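Local coordinates for protein (l-alanine dehydrogenase) (Phormidium lapideum, PDB 1PJC), which catalyses the reversible, NAD-dependent oxidative deamination of L-alanine to pyruvate and ammonia, at residues T32-T37 against A55-A61. Residues are numbered along the deposited sequence; the frame is centred on the assembly and turned at random.
Sequences TVFIET and AQVVPSA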
ATOM      1  N   THR A  32     -14.115  -7.669 -44.905  1.00 38.39           N
ATOM      2  CA  THR A  32     -13.058  -8.599 -45.260  1.00 62.22           C
ATOM      3  C   THR A  32     -11.703  -7.900 -45.305  1.00 42.28           C
ATOM      4  O   THR A  32     -11.579  -6.762 -45.748  1.00 44.25           O
ATOM      5  CB  THR A  32     -13.316  -9.332 -46.531  1.00 66.88           C
ATOM      6  OG1 THR A  32     -12.377 -10.410 -46.623  1.00100.00           O
ATOM      7  CG2 THR A  32     -13.138  -8.418 -47.699  1.00 34.75           C
ATOM      8  N   VAL A  33     -10.692  -8.591 -44.837  1.00 35.79           N
ATOM      9  CA  VAL A  33      -9.406  -7.980 -44.681  1.00 32.06           C
ATOM     10  C   VAL A  33      -8.288  -8.682 -45.372  1.00 33.10           C
ATOM     11  O   VAL A  33      -8.128  -9.892 -45.265  1.00 31.27           O
ATOM     12  CB  VAL A  33      -9.060  -7.902 -43.197  1.00 61.57           C
ATOM     13  CG1 VAL A  33      -7.778  -7.143 -42.991  1.00 58.65           C
ATOM     14  CG2 VAL A  33     -10.257  -7.287 -42.390  1.00 32.09           C
ATOM     15  N   PHE A  34      -7.467  -7.905 -46.045  1.00 33.05           N
ATOM     16  CA  PHE A  34      -6.353  -8.453 -46.777  1.00 32.22           C
ATOM     17  C   PHE A  34      -5.084  -7.938 -46.200  1.00 35.95           C
ATOM     18  O   PHE A  34      -4.887  -6.725 -46.077  1.00 37.66           O
ATOM     19  CB  PHE A  34      -6.472  -8.074 -48.235  1.00 45.28           C
ATOM     20  CG  PHE A  34      -7.810  -8.376 -48.800  1.00 53.70           C
ATOM     21  CD1 PHE A  34      -8.898  -7.547 -48.512  1.00 39.83           C
ATOM     22  CD2 PHE A  34      -8.029  -9.560 -49.489  1.00 38.15           C
ATOM     23  CE1 PHE A  34     -10.148  -7.854 -48.935  1.00 43.24           C
ATOM     24  CE2 PHE A  34      -9.280  -9.868 -49.930  1.00 47.57           C
ATOM     25  CZ  PHE A  34     -10.358  -9.003 -49.647  1.00 47.73           C
ATOM     26  N   ILE A  35      -4.227  -8.862 -45.812  1.00 31.64           N
ATOM     27  CA  ILE A  35      -2.959  -8.513 -45.210  1.00 30.31           C
ATOM     28  C   ILE A  35      -1.762  -9.116 -45.922  1.00 24.18           C
ATOM     29  O   ILE A  35      -1.740 -10.301 -46.268  1.00 30.23           O
ATOM     30  CB  ILE A  35      -2.918  -8.849 -43.649  1.00 39.22           C
ATOM     31  CG1 ILE A  35      -1.488  -9.116 -43.189  1.00 63.82           C
ATOM     32  CG2 ILE A  35      -3.763 -10.038 -43.345  1.00 34.84           C
ATOM     33  CD1 ILE A  35      -1.273  -8.836 -41.770  1.00 60.30           C
ATOM     34  N   GLU A  36      -0.751  -8.291 -46.122  1.00 25.97           N
ATOM     35  CA  GLU A  36       0.450  -8.744 -46.747  1.00 24.01           C
ATOM     36  C   GLU A  36       1.179  -9.704 -45.843  1.00 48.41           C
ATOM     37  O   GLU A  36       1.305  -9.511 -44.635  1.00 36.77           O
ATOM     38  CB  GLU A  36       1.347  -7.557 -47.082  1.00 25.78           C
ATOM     39  CG  GLU A  36       2.638  -7.931 -47.705  1.00 27.83           C
ATOM     40  CD  GLU A  36       3.534  -6.728 -47.926  1.00 30.99           C
ATOM     41  OE1 GLU A  36       3.086  -5.591 -47.671  1.00 28.98           O
ATOM     42  OE2 GLU A  36       4.706  -6.926 -48.296  1.00 42.25           O
ATOM     43  N   THR A  37       1.669 -10.744 -46.457  1.00 40.85           N
ATOM     44  CA  THR A  37       2.427 -11.750 -45.779  1.00 29.45           C
ATOM     45  C   THR A  37       3.524 -11.136 -44.952  1.00 35.74           C
ATOM     46  O   THR A  37       4.302 -10.276 -45.452  1.00 35.77           O
ATOM     47  CB  THR A  37       3.159 -12.605 -46.818  1.00 33.03           C
ATOM     48  OG1 THR A  37       2.295 -12.837 -47.925  1.00100.00           O
ATOM     49  CG2 THR A  37       3.583 -13.872 -46.223  1.00 24.46           C
ATOM     50  N   ALA A  55      -8.619 -13.368 -41.884  1.00 32.45           N
ATOM     51  CA  ALA A  55      -7.917 -12.542 -42.826  1.00 38.30           C
ATOM     52  C   ALA A  55      -7.588 -13.335 -44.031  1.00 69.83           C
ATOM     53  O   ALA A  55      -7.340 -14.523 -43.933  1.00 49.28           O
ATOM     54  CB  ALA A  55      -6.618 -12.012 -42.213  1.00 25.35           C
ATOM     55  N   GLN A  56      -7.495 -12.649 -45.162  1.00 41.46           N
ATOM     56  CA  GLN A  56      -6.975 -13.226 -46.383  1.00 38.78           C
ATOM     57  C   GLN A  56      -5.548 -12.685 -46.422  1.00 41.94           C
ATOM     58  O   GLN A  56      -5.321 -11.476 -46.305  1.00 48.45           O
ATOM     59  CB  GLN A  56      -7.757 -12.737 -47.603  1.00 55.56           C
ATOM     60  CG  GLN A  56      -9.163 -12.307 -47.273  1.00100.00           C
ATOM     61  CD  GLN A  56     -10.172 -12.937 -48.171  1.00100.00           C
ATOM     62  OE1 GLN A  56     -11.371 -12.767 -47.987  1.00100.00           O
ATOM     63  NE2 GLN A  56      -9.692 -13.666 -49.175  1.00100.00           N
ATOM     64  N   VAL A  57      -4.586 -13.581 -46.475  1.00 35.51           N
ATOM     65  CA  VAL A  57      -3.205 -13.171 -46.515  1.00 36.78           C
ATOM     66  C   VAL A  57      -2.748 -13.003 -47.964  1.00 50.88           C
ATOM     67  O   VAL A  57      -2.703 -13.966 -48.720  1.00 61.88           O
ATOM     68  CB  VAL A  57      -2.298 -14.187 -45.811  1.00 33.07           C
ATOM     69  CG1 VAL A  57      -0.812 -13.922 -46.165  1.00 25.98           C
ATOM     70  CG2 VAL A  57      -2.518 -14.130 -44.279  1.00 39.34           C
ATOM     71  N   VAL A  58      -2.413 -11.774 -48.341  1.00 36.77           N
ATOM     72  CA  VAL A  58      -1.945 -11.497 -49.690  1.00 31.92           C
ATOM     73  C   VAL A  58      -0.410 -11.449 -49.801  1.00 30.68           C
ATOM     74  O   VAL A  58       0.287 -10.961 -48.904  1.00 43.01           O
ATOM     75  CB  VAL A  58      -2.556 -10.240 -50.263  1.00 33.32           C
ATOM     76  CG1 VAL A  58      -4.101 -10.334 -50.230  1.00 37.17           C
ATOM     77  CG2 VAL A  58      -2.029  -9.010 -49.512  1.00 46.70           C
ATOM     78  N   PRO A  59       0.096 -11.906 -50.944  1.00 39.39           N
ATOM     79  CA  PRO A  59       1.536 -12.028 -51.187  1.00 56.48           C
ATOM     80  C   PRO A  59       2.316 -10.744 -51.464  1.00 40.07           C
ATOM     81  O   PRO A  59       3.550 -10.749 -51.458  1.00 40.57           O
ATOM     82  CB  PRO A  59       1.588 -12.914 -52.441  1.00 46.09           C
ATOM     83  CG  PRO A  59       0.292 -12.564 -53.210  1.00 32.13           C
ATOM     84  CD  PRO A  59      -0.655 -11.852 -52.214  1.00 56.80           C
ATOM     85  N   SER A  60       1.615  -9.667 -51.773  1.00 37.77           N
ATOM     86  CA  SER A  60       2.296  -8.445 -52.122  1.00 44.00           C
ATOM     87  C   SER A  60       1.636  -7.197 -51.558  1.00 29.02           C
ATOM     88  O   SER A  60       0.415  -7.188 -51.255  1.00 41.58           O
ATOM     89  CB  SER A  60       2.419  -8.334 -53.660  1.00 43.09           C
ATOM     90  OG  SER A  60       1.280  -7.674 -54.216  1.00 72.77           O
ATOM     91  N   ALA A  61       2.430  -6.121 -51.466  1.00 33.69           N
ATOM     92  CA  ALA A  61       1.909  -4.837 -50.991  1.00 47.13           C
ATOM     93  C   ALA A  61       0.861  -4.263 -51.942  1.00 52.19           C
ATOM     94  O   ALA A  61      -0.079  -3.535 -51.523  1.00 36.89           O
ATOM     95  CB  ALA A  61       3.024  -3.863 -50.823  1.00 31.34           C
TER
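F34 and V58 meet on one face of a parallel strand pair: CG1 of V58 comes in at the edge of the phenyl ring, near its plane, and lies 3.8 Å from F34 CB. F34 has its ring anti to its own carbonyl carbon (chi1 -50°), which carries the ring back alongside Q56. There CE2 of F34 touches CG of Q56 at 3.6 Å, and the two side chains run side by side with ring and amide planes 26° apart. R67 adds a cation-pi contact to the same ring. On the other face I35 sets its CG2 branch 3.7 Å from A55 CB, more loosely against V57, and its side chain also touches Y50 of helix 47-53.

Between these faces the backbones bond in parallel register, F34 beside Q56 and E36 beside V58. I35 uses both its backbone N and its O toward strand 56-58: N donates to Q56 O, and O accepts V58 N from well above the carbonyl plane. The bond from Q56 N to V33 O is nearly straight, 173° at the hydrogen. At the far end V58 O accepts twice, from T37 N at 2.8 Å and from T37 OG1 at 2.9 Å, so the threonine clasps the carbonyl where the second strand gives out.

Farther out, T32 OG1 makes a weak bond to Q56 OE1. E36 stretches fully extended over the start of helix 61-65, OE1 3.6 Å from A61 CB, while that oxygen bonds K7 N; S60 caps the helix and bonds D63.

Strand 32-36, helix 47-53 and strand 56-58 form a beta-alpha-beta crossover, with 56-58 at the sheet's outer edge, as expected of the Rossmann-like N-terminal domain of alanine dehydrogenases.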